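PDB 7NED: urocanate hydratase, which catalyses, with bound NAD+ as cofactor, the hydration of thiourocanate in bacterial ergothioneine breakdown, and was crystallised here with urocanate in its active site. Local coordinates for residues N32-K37 with D194-T199; L39-A44 with W127-S132; V188-V193 with Q203-S208. All coordinates share one frame; numbering follows the deposited sequence.

Contact 1: N32-K37 with D194-T199; sequences NGENQK and DRRLQT. With EDO (1,2-ethanediol), chain D.
Beside the bound NAD, a salt bridge ties the N-terminal part of the chain to the Rossmann-like part: Glu34, in the loop between helix 17-31 and strand 40-42, meets Arg196 on helix 190-198. The backbones stay well apart, and the link is made by two long polar side chains coming from opposite directions. Arg196 NH1 sits before both carboxylate oxygens, 3.0 Å from Glu34 OE2 and 3.1 Å from Glu34 OE1. Both hydrogen bonds are weak, neither N-H being aimed straight at its oxygen, and the carboxylate and guanidinium planes are turned 50° apart; charge attraction probably carries much of the pairing. Glu34 reaches across through a bend at chi2 (-70°), and glutamate has the length for this as well as a second oxygen to share. Its OE2 also pairs with Arg192, the stronger partner, so two arginines gather round one carboxylate. Arg196 NE is hydrogen-bonded to the carbonyl O of Leu165, which helps hold the guanidinium in position. An ethanediol, probably from the crystallisation liquor, sits in the curl of the 33-37 backbone; its O2 accepts from Gln36 N and donates to Gly33 O. A water completes the bridge, donating to Glu34 OE1 at 2.7 Å and accepting from Arg196 NH2 at 3.1 Å.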
loop_
_atom_site.group_PDB
_atom_site.type_symbol
_atom_site.label_atom_id
_atom_site.label_comp_id
_atom_site.label_asym_id
_atom_site.label_seq_id
_atom_site.Cartn_x
_atom_site.Cartn_y
_atom_site.Cartn_z
ATOM N N ASN A 32 26.176 -9.259 -6.064
ATOM C CA ASN A 32 26.154 -9.944 -4.785
ATOM C C ASN A 32 25.037 -10.964 -4.677
ATOM O O ASN A 32 24.786 -11.466 -3.581
ATOM C CB ASN A 32 26.046 -8.936 -3.640
ATOM C CG ASN A 32 27.327 -8.134 -3.476
ATOM O OD1 ASN A 32 28.404 -8.655 -3.722
ATOM N ND2 ASN A 32 27.206 -6.860 -3.123
ATOM N N GLY A 33 24.375 -11.285 -5.772
ATOM C CA GLY A 33 23.197 -12.111 -5.692
ATOM C C GLY A 33 23.555 -13.568 -5.519
ATOM O O GLY A 33 24.588 -14.036 -5.999
ATOM N N GLU A 34 22.685 -14.282 -4.806
ATOM C CA GLU A 34 22.886 -15.709 -4.568
ATOM C C GLU A 34 22.611 -16.543 -5.815
ATOM O O GLU A 34 23.118 -17.664 -5.920
ATOM C CB GLU A 34 21.986 -16.169 -3.421
ATOM C CG GLU A 34 22.386 -15.569 -2.038
ATOM C CD GLU A 34 23.719 -16.129 -1.465
ATOM O OE1 GLU A 34 24.600 -15.296 -1.110
ATOM O OE2 GLU A 34 23.886 -17.378 -1.309
ATOM N N ASN A 35 21.826 -16.027 -6.771
ATOM C CA ASN A 35 21.571 -16.749 -8.034
ATOM C C ASN A 35 21.278 -15.701 -9.119
ATOM O O ASN A 35 20.174 -15.574 -9.638
ATOM C CB ASN A 35 20.434 -17.759 -7.876
ATOM C CG ASN A 35 20.315 -18.719 -9.059
ATOM O OD1 ASN A 35 21.040 -18.615 -10.043
ATOM N ND2 ASN A 35 19.383 -19.661 -8.959
ATOM N N GLN A 36 22.308 -14.914 -9.458
ATOM C CA GLN A 36 22.183 -13.821 -10.429
ATOM C C GLN A 36 21.528 -14.272 -11.729
ATOM O O GLN A 36 20.711 -13.563 -12.321
ATOM C CB GLN A 36 23.582 -13.308 -10.729
ATOM C CG GLN A 36 23.598 -12.203 -11.670
ATOM C CD GLN A 36 24.989 -11.920 -12.157
ATOM O OE1 GLN A 36 25.290 -12.084 -13.339
ATOM N NE2 GLN A 36 25.822 -11.402 -11.270
ATOM N N LYS A 37 21.887 -15.464 -12.172
ATOM C CA LYS A 37 21.380 -16.027 -13.399
ATOM C C LYS A 37 19.851 -16.080 -13.389
ATOM O O LYS A 37 19.214 -15.990 -14.451
ATOM C CB LYS A 37 22.049 -17.370 -13.554
ATOM C CG LYS A 37 21.875 -18.259 -14.649
ATOM N N ASP A 194 31.213 -23.578 1.684
ATOM C CA ASP A 194 32.513 -23.196 1.126
ATOM C C ASP A 194 32.568 -21.701 0.826
ATOM O O ASP A 194 33.580 -21.035 1.081
ATOM C CB ASP A 194 32.773 -23.976 -0.161
ATOM C CG ASP A 194 33.285 -25.354 0.104
ATOM O OD1 ASP A 194 34.116 -25.496 1.018
ATOM O OD2 ASP A 194 32.853 -26.292 -0.607
ATOM N N ARG A 195 31.512 -21.167 0.219
ATOM C CA ARG A 195 31.461 -19.733 -0.046
ATOM C C ARG A 195 31.756 -18.930 1.217
ATOM O O ARG A 195 32.540 -17.978 1.195
ATOM C CB ARG A 195 30.091 -19.364 -0.641
ATOM C CG ARG A 195 29.983 -17.912 -1.074
ATOM C CD ARG A 195 31.081 -17.606 -2.072
ATOM N NE ARG A 195 31.102 -16.218 -2.531
ATOM C CZ ARG A 195 31.850 -15.790 -3.546
ATOM N NH1 ARG A 195 31.823 -14.509 -3.907
ATOM N NH2 ARG A 195 32.645 -16.645 -4.187
ATOM N N ARG A 196 31.140 -19.298 2.338
ATOM C CA ARG A 196 31.359 -18.499 3.537
ATOM C C ARG A 196 32.763 -18.716 4.076
ATOM O O ARG A 196 33.388 -17.786 4.599
ATOM C CB ARG A 196 30.323 -18.827 4.602
ATOM C CG ARG A 196 28.855 -18.620 4.147
ATOM C CD ARG A 196 28.641 -17.348 3.367
ATOM N NE ARG A 196 27.420 -17.500 2.594
ATOM C CZ ARG A 196 27.161 -16.947 1.412
ATOM N NH1 ARG A 196 26.024 -17.247 0.810
ATOM N NH2 ARG A 196 28.000 -16.090 0.842
ATOM N N LEU A 197 33.268 -19.940 3.964
ATOM C CA LEU A 197 34.654 -20.182 4.355
ATOM C C LEU A 197 35.590 -19.293 3.544
ATOM O O LEU A 197 36.476 -18.635 4.089
ATOM C CB LEU A 197 35.004 -21.661 4.157
ATOM C CG LEU A 197 36.290 -22.132 4.815
ATOM C CD1 LEU A 197 36.114 -22.174 6.342
ATOM C CD2 LEU A 197 36.753 -23.502 4.272
ATOM N N GLN A 198 35.376 -19.220 2.239
ATOM C CA GLN A 198 36.342 -18.526 1.400
ATOM C C GLN A 198 36.189 -17.007 1.439
ATOM O O GLN A 198 37.132 -16.299 1.084
ATOM C CB GLN A 198 36.241 -19.070 -0.015
ATOM C CG GLN A 198 36.542 -20.563 -0.057
ATOM C CD GLN A 198 36.712 -21.079 -1.464
ATOM O OE1 GLN A 198 36.819 -20.296 -2.413
ATOM N NE2 GLN A 198 36.715 -22.405 -1.619
ATOM N N THR A 199 35.061 -16.479 1.891
ATOM C CA THR A 199 34.973 -15.041 2.110
ATOM C C THR A 199 35.291 -14.670 3.541
ATOM O O THR A 199 35.174 -13.491 3.909
ATOM C CB THR A 199 33.569 -14.521 1.737
ATOM O OG1 THR A 199 32.589 -15.073 2.633
ATOM C CG2 THR A 199 33.247 -14.948 0.347
HETATM C C1 EDO D . 25.226 -17.218 -10.292
HETATM O O1 EDO D . 24.004 -17.228 -10.974
HETATM C C2 EDO D . 25.422 -15.896 -9.614
HETATM O O2 EDO D . 24.765 -15.800 -8.366
HETATM O O HOH W 1 27.159 -15.409 -2.071
#

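Contact 2: L39-A44 with W127-S132; sequences LIVYAA and WQYIGS. With NAD (nicotinamide-adenine-dinucleotide), chain C; URO ((2E)-3-(1H-imidazol-4-yl)acrylic acid), chain B.
This is a buried, apolar and aromatic contact in the urocanate pocket, where Val41 and Tyr42 of the short strand 40-42 pack on Tyr129 of the loop leading into helix 133-150. The Tyr42 and Tyr129 rings are nearly parallel, their planes 6° apart, but slid so far that they barely overlap, with centroids 4.8 Å from each other. Tyr129 CD1 lies over one face of the Tyr42 ring, 3.7 Å from Tyr42 CD1. Val41, branched at CB, adds a methyl, CG1: anti to the backbone N (chi1 -180°), that atom presses obliquely on the Tyr129 ring, 3.3 Å from Tyr129 CD2. Val29 of helix 17-31 touches both Val41 and Tyr129. Both tyrosines belong to the urocanate site, and residues 42-44 also line the NAD pocket. Tyr42 turns its edge to the ligands, with its CD2 3.3 Å from NAD O1N and its OH beside the urocanate imidazole nitrogen NAG; that hydroxyl is hydrogen-bonded to the backbone N of Leu122 and of Thr123. Tyr129 brings its own edge to the acrylate, CD1 lying 3.3 Å from urocanate OAB. A serine in place of Tyr129 would lack the ring atoms that lie over Tyr42 and against Val41 CG1, and would probably open a gap beside the urocanate carboxylate. Arg352 hydrogen-bonds to urocanate through NH2 and to Gln128 O through NH1. Ala43 N donates to NAD O1N at 2.9 Å, holding a pyrophosphate oxygen beside the edge of the Tyr42 ring.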
loop_
_atom_site.group_PDB
_atom_site.type_symbol
_atom_site.label_atom_id
_atom_site.label_comp_id
_atom_site.label_asym_id
_atom_site.label_seq_id
_atom_site.Cartn_x
_atom_site.Cartn_y
_atom_site.Cartn_z
ATOM N N LEU A 39 18.017 -13.818 -11.681
ATOM C CA LEU A 39 17.724 -12.504 -11.113
ATOM C C LEU A 39 17.498 -12.562 -9.604
ATOM O O LEU A 39 16.976 -11.606 -9.012
ATOM C CB LEU A 39 16.519 -11.861 -11.815
ATOM C CG LEU A 39 16.810 -11.473 -13.269
ATOM C CD1 LEU A 39 15.567 -11.089 -14.072
ATOM C CD2 LEU A 39 17.795 -10.305 -13.295
ATOM N N ILE A 40 17.905 -13.648 -8.945
ATOM C CA ILE A 40 17.581 -13.834 -7.527
ATOM C C ILE A 40 18.700 -13.240 -6.684
ATOM O O ILE A 40 19.867 -13.630 -6.814
ATOM C CB ILE A 40 17.353 -15.313 -7.187
ATOM C CG1 ILE A 40 16.079 -15.826 -7.877
ATOM C CG2 ILE A 40 17.248 -15.500 -5.687
ATOM C CD1 ILE A 40 15.909 -17.330 -7.747
ATOM N N VAL A 41 18.358 -12.276 -5.831
ATOM C CA VAL A 41 19.373 -11.643 -4.990
ATOM C C VAL A 41 19.582 -12.417 -3.685
ATOM O O VAL A 41 20.720 -12.716 -3.300
ATOM C CB VAL A 41 18.999 -10.165 -4.734
ATOM C CG1 VAL A 41 20.064 -9.477 -3.858
ATOM C CG2 VAL A 41 18.813 -9.428 -6.078
ATOM N N TYR A 42 18.504 -12.785 -2.994
ATOM C CA TYR A 42 18.638 -13.456 -1.712
ATOM C C TYR A 42 17.280 -14.042 -1.334
ATOM O O TYR A 42 16.290 -13.916 -2.081
ATOM C CB TYR A 42 19.195 -12.479 -0.665
ATOM C CG TYR A 42 18.226 -11.425 -0.184
ATOM C CD1 TYR A 42 17.928 -10.321 -0.948
ATOM C CD2 TYR A 42 17.605 -11.557 1.048
ATOM C CE1 TYR A 42 17.036 -9.324 -0.484
ATOM C CE2 TYR A 42 16.711 -10.605 1.511
ATOM C CZ TYR A 42 16.437 -9.481 0.722
ATOM O OH TYR A 42 15.580 -8.523 1.185
ATOM N N ALA A 43 17.234 -14.713 -0.185
ATOM C CA ALA A 43 15.958 -15.196 0.372
ATOM C C ALA A 43 15.204 -16.085 -0.618
ATOM O O ALA A 43 13.965 -16.060 -0.709
ATOM C CB ALA A 43 15.088 -14.034 0.823
ATOM N N ALA A 44 15.961 -16.855 -1.394
ATOM C CA ALA A 44 15.465 -17.960 -2.217
ATOM C C ALA A 44 14.794 -17.494 -3.500
ATOM O O ALA A 44 14.995 -18.087 -4.570
ATOM C CB ALA A 44 14.489 -18.846 -1.436
ATOM N N TRP A 127 17.016 -2.724 -5.059
ATOM C CA TRP A 127 18.435 -2.703 -5.423
ATOM C C TRP A 127 19.163 -2.116 -4.213
ATOM O O TRP A 127 20.101 -1.316 -4.356
ATOM C CB TRP A 127 18.639 -1.793 -6.623
ATOM C CG TRP A 127 17.856 -2.276 -7.808
ATOM C CD1 TRP A 127 17.203 -3.478 -7.984
ATOM C CD2 TRP A 127 17.242 -1.369 -8.723
ATOM N NE1 TRP A 127 16.345 -3.397 -9.086
ATOM C CE2 TRP A 127 16.354 -2.105 -9.542
ATOM C CE3 TRP A 127 17.403 0.000 -8.959
ATOM C CZ2 TRP A 127 15.644 -1.515 -10.585
ATOM C CZ3 TRP A 127 16.697 0.587 -10.025
ATOM C CH2 TRP A 127 15.827 -0.170 -10.811
ATOM N N GLN A 128 18.720 -2.462 -3.005
ATOM C CA GLN A 128 19.286 -1.844 -1.803
ATOM C C GLN A 128 20.120 -2.818 -0.978
ATOM O O GLN A 128 20.610 -2.457 0.104
ATOM C CB GLN A 128 18.154 -1.209 -0.951
ATOM C CG GLN A 128 17.471 -0.089 -1.724
ATOM C CD GLN A 128 16.092 0.349 -1.194
ATOM O OE1 GLN A 128 15.345 -0.420 -0.555
ATOM N NE2 GLN A 128 15.728 1.594 -1.524
ATOM N N TYR A 129 20.274 -4.042 -1.479
ATOM C CA TYR A 129 21.029 -5.095 -0.845
ATOM C C TYR A 129 22.499 -4.806 -1.053
ATOM O O TYR A 129 22.890 -4.348 -2.138
ATOM C CB TYR A 129 20.619 -6.404 -1.496
ATOM C CG TYR A 129 21.253 -7.651 -0.982
ATOM C CD1 TYR A 129 20.806 -8.240 0.183
ATOM C CD2 TYR A 129 22.247 -8.276 -1.707
ATOM C CE1 TYR A 129 21.390 -9.420 0.641
ATOM C CE2 TYR A 129 22.835 -9.450 -1.257
ATOM C CZ TYR A 129 22.387 -10.012 -0.073
ATOM O OH TYR A 129 22.942 -11.164 0.413
ATOM N N ILE A 130 23.296 -4.974 0.007
ATOM C CA ILE A 130 24.724 -4.713 -0.113
ATOM C C ILE A 130 25.556 -5.964 0.096
ATOM O O ILE A 130 26.771 -5.867 0.179
ATOM C CB ILE A 130 25.196 -3.602 0.837
ATOM C CG1 ILE A 130 25.001 -4.011 2.334
ATOM C CG2 ILE A 130 24.485 -2.279 0.453
ATOM C CD1 ILE A 130 25.711 -3.118 3.313
ATOM N N GLY A 131 24.926 -7.140 0.135
ATOM C CA GLY A 131 25.587 -8.377 0.502
ATOM C C GLY A 131 25.206 -8.779 1.910
ATOM O O GLY A 131 24.317 -8.203 2.526
ATOM N N SER A 132 25.937 -9.768 2.447
ATOM C CA SER A 132 25.669 -10.228 3.808
ATOM C C SER A 132 25.887 -9.140 4.851
ATOM O O SER A 132 25.319 -9.212 5.948
ATOM C CB SER A 132 26.563 -11.439 4.132
ATOM O OG SER A 132 26.283 -12.533 3.270
HETATM P PA NAD C . 18.869 -17.813 1.229
HETATM O O1A NAD C . 17.757 -18.662 0.619
HETATM O O2A NAD C . 19.967 -17.163 0.489
HETATM O O5B NAD C . 19.712 -18.961 2.148
HETATM C C5B NAD C . 18.913 -19.839 2.833
HETATM C C4B NAD C . 19.930 -20.969 3.327
HETATM O O4B NAD C . 19.293 -21.999 4.030
HETATM C C3B NAD C . 20.480 -21.567 1.992
HETATM O O3B NAD C . 21.846 -21.604 2.027
HETATM C C2B NAD C . 19.879 -23.006 1.995
HETATM O O2B NAD C . 20.751 -23.961 1.511
HETATM C C1B NAD C . 19.810 -23.237 3.502
HETATM N N9A NAD C . 18.821 -24.231 3.921
HETATM C C8A NAD C . 17.548 -24.480 3.422
HETATM N N7A NAD C . 16.931 -25.456 4.040
HETATM C C5A NAD C . 17.825 -25.865 5.022
HETATM C C6A NAD C . 17.768 -26.876 6.007
HETATM N N6A NAD C . 16.674 -27.657 6.155
HETATM N N1A NAD C . 18.820 -27.059 6.853
HETATM C C2A NAD C . 19.899 -26.265 6.637
HETATM N N3A NAD C . 20.096 -25.276 5.750
HETATM C C4A NAD C . 19.025 -25.106 4.946
HETATM O O3 NAD C . 18.017 -16.995 2.258
HETATM P PN NAD C . 18.651 -15.729 2.991
HETATM O O1N NAD C . 18.779 -14.413 2.281
HETATM O O2N NAD C . 19.756 -16.237 3.893
HETATM O O5D NAD C . 17.459 -15.312 4.163
HETATM C C5D NAD C . 17.119 -16.399 5.042
HETATM C C4D NAD C . 15.965 -15.973 5.907
HETATM O O4D NAD C . 16.200 -14.703 6.486
HETATM C C3D NAD C . 14.778 -15.729 4.837
HETATM O O3D NAD C . 13.540 -16.240 5.318
HETATM C C2D NAD C . 14.682 -14.163 4.736
HETATM O O2D NAD C . 13.423 -13.652 4.573
HETATM C C1D NAD C . 14.988 -14.023 6.261
HETATM N N1N NAD C . 15.096 -12.667 6.817
HETATM C C2N NAD C . 13.861 -12.049 6.854
HETATM C C3N NAD C . 13.712 -10.787 7.406
HETATM C C7N NAD C . 12.308 -10.169 7.338
HETATM O O7N NAD C . 11.891 -9.318 8.124
HETATM N N7N NAD C . 11.500 -10.551 6.280
HETATM C C4N NAD C . 14.863 -10.191 7.939
HETATM C C5N NAD C . 16.085 -10.861 7.894
HETATM C C6N NAD C . 16.197 -12.145 7.333
HETATM O OAA URO B . 19.705 -6.217 4.521
HETATM C CAI URO B . 19.069 -6.546 3.433
HETATM O OAB URO B . 19.408 -6.211 2.368
HETATM C CAC URO B . 17.839 -7.350 3.530
HETATM C CAD URO B . 17.401 -7.729 4.702
HETATM C CAJ URO B . 16.214 -8.494 4.604
HETATM C CAF URO B . 15.646 -9.288 5.555
HETATM N NAH URO B . 14.607 -10.010 5.031
HETATM C CAE URO B . 14.547 -9.644 3.771
HETATM N NAG URO B . 15.497 -8.733 3.462
#

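Contact 3: V188-V193 with Q203-S208; sequences VSEDRV and QRKTRS. With NAD (nicotinamide-adenine-dinucleotide), chain C.
The first turn of helix 190-198 runs beside the edge strand 204-206, with the CA atoms of Val193 and Lys205 7.0 Å apart and those of Glu190 and Arg207 8.9 Å apart. Glu190 is the acid between two bases. Its CG is anti to the backbone N (chi1 -177°) and the chain then bends, carrying the carboxylate across to the strand. Lys205 NZ donates to Glu190 OE2 at 2.9 Å, meeting the oxygen nearly end-on to its C-O bond, while the two side chains cross at about a right angle. Arg207 pairs differently: its guanidinium stacks on the carboxylate, the planes 12° apart, with Glu190 OE1 3.1 Å above the plane and over its centre. No N-H points at that oxygen, so this is a salt bridge of charges alone, and OE1 takes its hydrogen bond from Thr231. Lys205 NZ has a still closer partner in Asp194 OD1. Nearer the strand, Val193 CG1 packs on Lys205 CB at 3.5 Å, a methyl against the methylene base of a long chain. Ser189 OG, at the N-cap, accepts from Arg192 N at 3.1 Å. Arg192 itself turns toward NAD, where its NH2 makes a weak bond to O2A. In this Rossmann-like domain the helix follows strand 182-187, Val193 touching Glu187 and Thr231, and strand 204-206 bonds to 226-231 at one edge of the parallel sheet, with helix 209-222 packed against Thr206.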
loop_
_atom_site.group_PDB
_atom_site.type_symbol
_atom_site.label_atom_id
_atom_site.label_comp_id
_atom_site.label_asym_id
_atom_site.label_seq_id
_atom_site.Cartn_x
_atom_site.Cartn_y
_atom_site.Cartn_z
ATOM N N VAL A 188 22.669 -26.982 4.561
ATOM C CA VAL A 188 22.563 -28.173 3.743
ATOM C C VAL A 188 23.458 -28.233 2.534
ATOM O O VAL A 188 23.794 -29.279 2.116
ATOM C CB VAL A 188 21.140 -28.437 3.222
ATOM C CG1 VAL A 188 20.249 -28.961 4.300
ATOM C CG2 VAL A 188 20.579 -27.233 2.513
ATOM N N SER A 189 23.827 -27.092 1.995
ATOM C CA SER A 189 24.611 -27.033 0.761
ATOM C C SER A 189 26.092 -26.829 1.074
ATOM O O SER A 189 26.471 -25.790 1.628
ATOM C CB SER A 189 24.084 -25.904 -0.128
ATOM O OG SER A 189 25.036 -25.487 -1.066
ATOM N N GLU A 190 26.919 -27.741 0.610
ATOM C CA GLU A 190 28.318 -27.630 0.795
ATOM C C GLU A 190 28.787 -26.410 0.053
ATOM O O GLU A 190 29.625 -25.745 0.504
ATOM C CB GLU A 190 29.050 -28.866 0.309
ATOM C CG GLU A 190 30.521 -28.772 0.578
ATOM C CD GLU A 190 30.822 -29.020 2.024
ATOM O OE1 GLU A 190 30.025 -29.581 2.694
ATOM O OE2 GLU A 190 31.862 -28.690 2.491
ATOM N N ASP A 191 28.183 -26.122 -1.071
ATOM C CA ASP A 191 28.532 -24.953 -1.852
ATOM C C ASP A 191 28.448 -23.667 -0.994
ATOM O O ASP A 191 29.342 -22.885 -0.992
ATOM N N ARG A 192 27.358 -23.521 -0.254
ATOM C CA ARG A 192 27.208 -22.387 0.599
ATOM C C ARG A 192 28.225 -22.425 1.714
ATOM O O ARG A 192 28.760 -21.418 2.001
ATOM C CB ARG A 192 25.820 -22.215 1.154
ATOM C CG ARG A 192 24.735 -22.235 0.136
ATOM C CD ARG A 192 24.253 -20.882 -0.293
ATOM N NE ARG A 192 23.047 -21.093 -1.061
ATOM C CZ ARG A 192 22.031 -20.251 -1.234
ATOM N NH1 ARG A 192 21.034 -20.639 -2.012
ATOM N NH2 ARG A 192 21.990 -19.062 -0.704
ATOM N N VAL A 193 28.434 -23.570 2.338
ATOM C CA VAL A 193 29.457 -23.619 3.394
ATOM C C VAL A 193 30.803 -23.109 2.870
ATOM O O VAL A 193 31.477 -22.290 3.516
ATOM C CB VAL A 193 29.584 -25.033 3.989
ATOM C CG1 VAL A 193 30.705 -25.030 4.983
ATOM C CG2 VAL A 193 28.305 -25.449 4.703
ATOM N N GLN A 203 34.832 -19.569 9.896
ATOM C CA GLN A 203 36.208 -19.937 10.251
ATOM C C GLN A 203 36.533 -21.382 9.911
ATOM O O GLN A 203 37.632 -21.666 9.410
ATOM C CB GLN A 203 36.445 -19.711 11.740
ATOM C CG GLN A 203 36.726 -18.249 12.075
ATOM C CD GLN A 203 36.754 -17.986 13.571
ATOM O OE1 GLN A 203 36.608 -18.913 14.373
ATOM N NE2 GLN A 203 36.945 -16.711 13.958
ATOM N N ARG A 204 35.618 -22.302 10.214
ATOM C CA ARG A 204 35.849 -23.731 10.067
ATOM C C ARG A 204 34.627 -24.396 9.451
ATOM O O ARG A 204 33.509 -23.907 9.598
ATOM C CB ARG A 204 36.121 -24.424 11.411
ATOM C CG ARG A 204 37.339 -23.920 12.115
ATOM C CD ARG A 204 37.555 -24.653 13.427
ATOM N NE ARG A 204 38.611 -24.019 14.197
ATOM C CZ ARG A 204 38.892 -24.293 15.468
ATOM N NH1 ARG A 204 38.227 -25.237 16.137
ATOM N NH2 ARG A 204 39.843 -23.615 16.067
ATOM N N LYS A 205 34.842 -25.538 8.783
ATOM C CA LYS A 205 33.742 -26.332 8.238
ATOM C C LYS A 205 34.000 -27.806 8.518
ATOM O O LYS A 205 35.136 -28.235 8.714
ATOM C CB LYS A 205 33.565 -26.116 6.729
ATOM C CG LYS A 205 34.624 -26.861 5.902
ATOM C CD LYS A 205 34.395 -26.735 4.385
ATOM C CE LYS A 205 34.989 -27.922 3.619
ATOM N NZ LYS A 205 34.645 -27.917 2.160
ATOM N N THR A 206 32.928 -28.582 8.546
ATOM C CA THR A 206 33.058 -30.011 8.734
ATOM C C THR A 206 31.777 -30.659 8.247
ATOM O O THR A 206 30.735 -29.999 8.123
ATOM C CB THR A 206 33.310 -30.347 10.198
ATOM O OG1 THR A 206 33.422 -31.763 10.351
ATOM C CG2 THR A 206 32.123 -29.829 11.065
ATOM N N ARG A 207 31.855 -31.963 7.962
ATOM C CA ARG A 207 30.649 -32.746 7.705
ATOM C C ARG A 207 30.279 -33.622 8.888
ATOM O O ARG A 207 29.251 -34.305 8.854
ATOM C CB ARG A 207 30.809 -33.594 6.440
ATOM C CG ARG A 207 30.871 -32.750 5.177
ATOM C CD ARG A 207 31.075 -33.598 3.956
ATOM N NE ARG A 207 31.447 -32.815 2.778
ATOM C CZ ARG A 207 30.644 -32.615 1.737
ATOM N NH1 ARG A 207 29.423 -33.139 1.732
ATOM N NH2 ARG A 207 31.064 -31.896 0.705
ATOM N N SER A 208 31.051 -33.560 9.962
ATOM C CA SER A 208 30.833 -34.403 11.125
ATOM C C SER A 208 30.296 -33.575 12.286
ATOM O O SER A 208 30.954 -32.629 12.727
ATOM C CB SER A 208 32.149 -35.078 11.514
ATOM O OG SER A 208 32.031 -35.550 12.815
HETATM P PA NAD C . 18.869 -17.813 1.229
HETATM O O1A NAD C . 17.757 -18.662 0.619
HETATM O O2A NAD C . 19.967 -17.163 0.489
HETATM O O5B NAD C . 19.712 -18.961 2.148
HETATM C C5B NAD C . 18.913 -19.839 2.833
HETATM C C4B NAD C . 19.930 -20.969 3.327
HETATM O O4B NAD C . 19.293 -21.999 4.030
HETATM C C3B NAD C . 20.480 -21.567 1.992
HETATM O O3B NAD C . 21.846 -21.604 2.027
HETATM C C2B NAD C . 19.879 -23.006 1.995
HETATM O O2B NAD C . 20.751 -23.961 1.511
HETATM C C1B NAD C . 19.810 -23.237 3.502
HETATM N N9A NAD C . 18.821 -24.231 3.921
HETATM C C8A NAD C . 17.548 -24.480 3.422
HETATM N N7A NAD C . 16.931 -25.456 4.040
HETATM C C5A NAD C . 17.825 -25.865 5.022
HETATM C C6A NAD C . 17.768 -26.876 6.007
HETATM N N6A NAD C . 16.674 -27.657 6.155
HETATM N N1A NAD C . 18.820 -27.059 6.853
HETATM C C2A NAD C . 19.899 -26.265 6.637
HETATM N N3A NAD C . 20.096 -25.276 5.750
HETATM C C4A NAD C . 19.025 -25.106 4.946
HETATM O O3 NAD C . 18.017 -16.995 2.258
HETATM P PN NAD C . 18.651 -15.729 2.991
HETATM O O1N NAD C . 18.779 -14.413 2.281
HETATM O O2N NAD C . 19.756 -16.237 3.893
HETATM O O5D NAD C . 17.459 -15.312 4.163
HETATM C C5D NAD C . 17.119 -16.399 5.042
HETATM C C4D NAD C . 15.965 -15.973 5.907
HETATM O O4D NAD C . 16.200 -14.703 6.486
HETATM C C3D NAD C . 14.778 -15.729 4.837
HETATM O O3D NAD C . 13.540 -16.240 5.318
HETATM C C2D NAD C . 14.682 -14.163 4.736
HETATM O O2D NAD C . 13.423 -13.652 4.573
HETATM C C1D NAD C . 14.988 -14.023 6.261
HETATM N N1N NAD C . 15.096 -12.667 6.817
HETATM C C2N NAD C . 13.861 -12.049 6.854
HETATM C C3N NAD C . 13.712 -10.787 7.406
HETATM C C7N NAD C . 12.308 -10.169 7.338
HETATM O O7N NAD C . 11.891 -9.318 8.124
HETATM N N7N NAD C . 11.500 -10.551 6.280
HETATM C C4N NAD C . 14.863 -10.191 7.939
HETATM C C5N NAD C . 16.085 -10.861 7.894
HETATM C C6N NAD C . 16.197 -12.145 7.333
#

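Overall arrangement
All three contacts reach the NAD site, contact 1 through Glu34, its side chain about 4 Å from NAD. Contacts 1 and 3, their centres about 13 Å apart, share helix 190-198 and two salt bridges: Glu34 OE2 to Arg192 NH2 at 2.6 Å and Asp194 OD1 to Lys205 NZ at 2.7 Å. The centres of contacts 1 and 2 are about 11 Å apart, and probable backbone hydrogen bonds link them, Glu34 N to Val41 O at 2.9 Å and Asn35 O to Ile40 N at 3.1 Å. Contacts 2 and 3, their nearest atoms about 6 Å apart, do not touch but both meet NAD: contact 2 at its phosphates beside urocanate, contact 3 at the adenine, its ribose and phosphate.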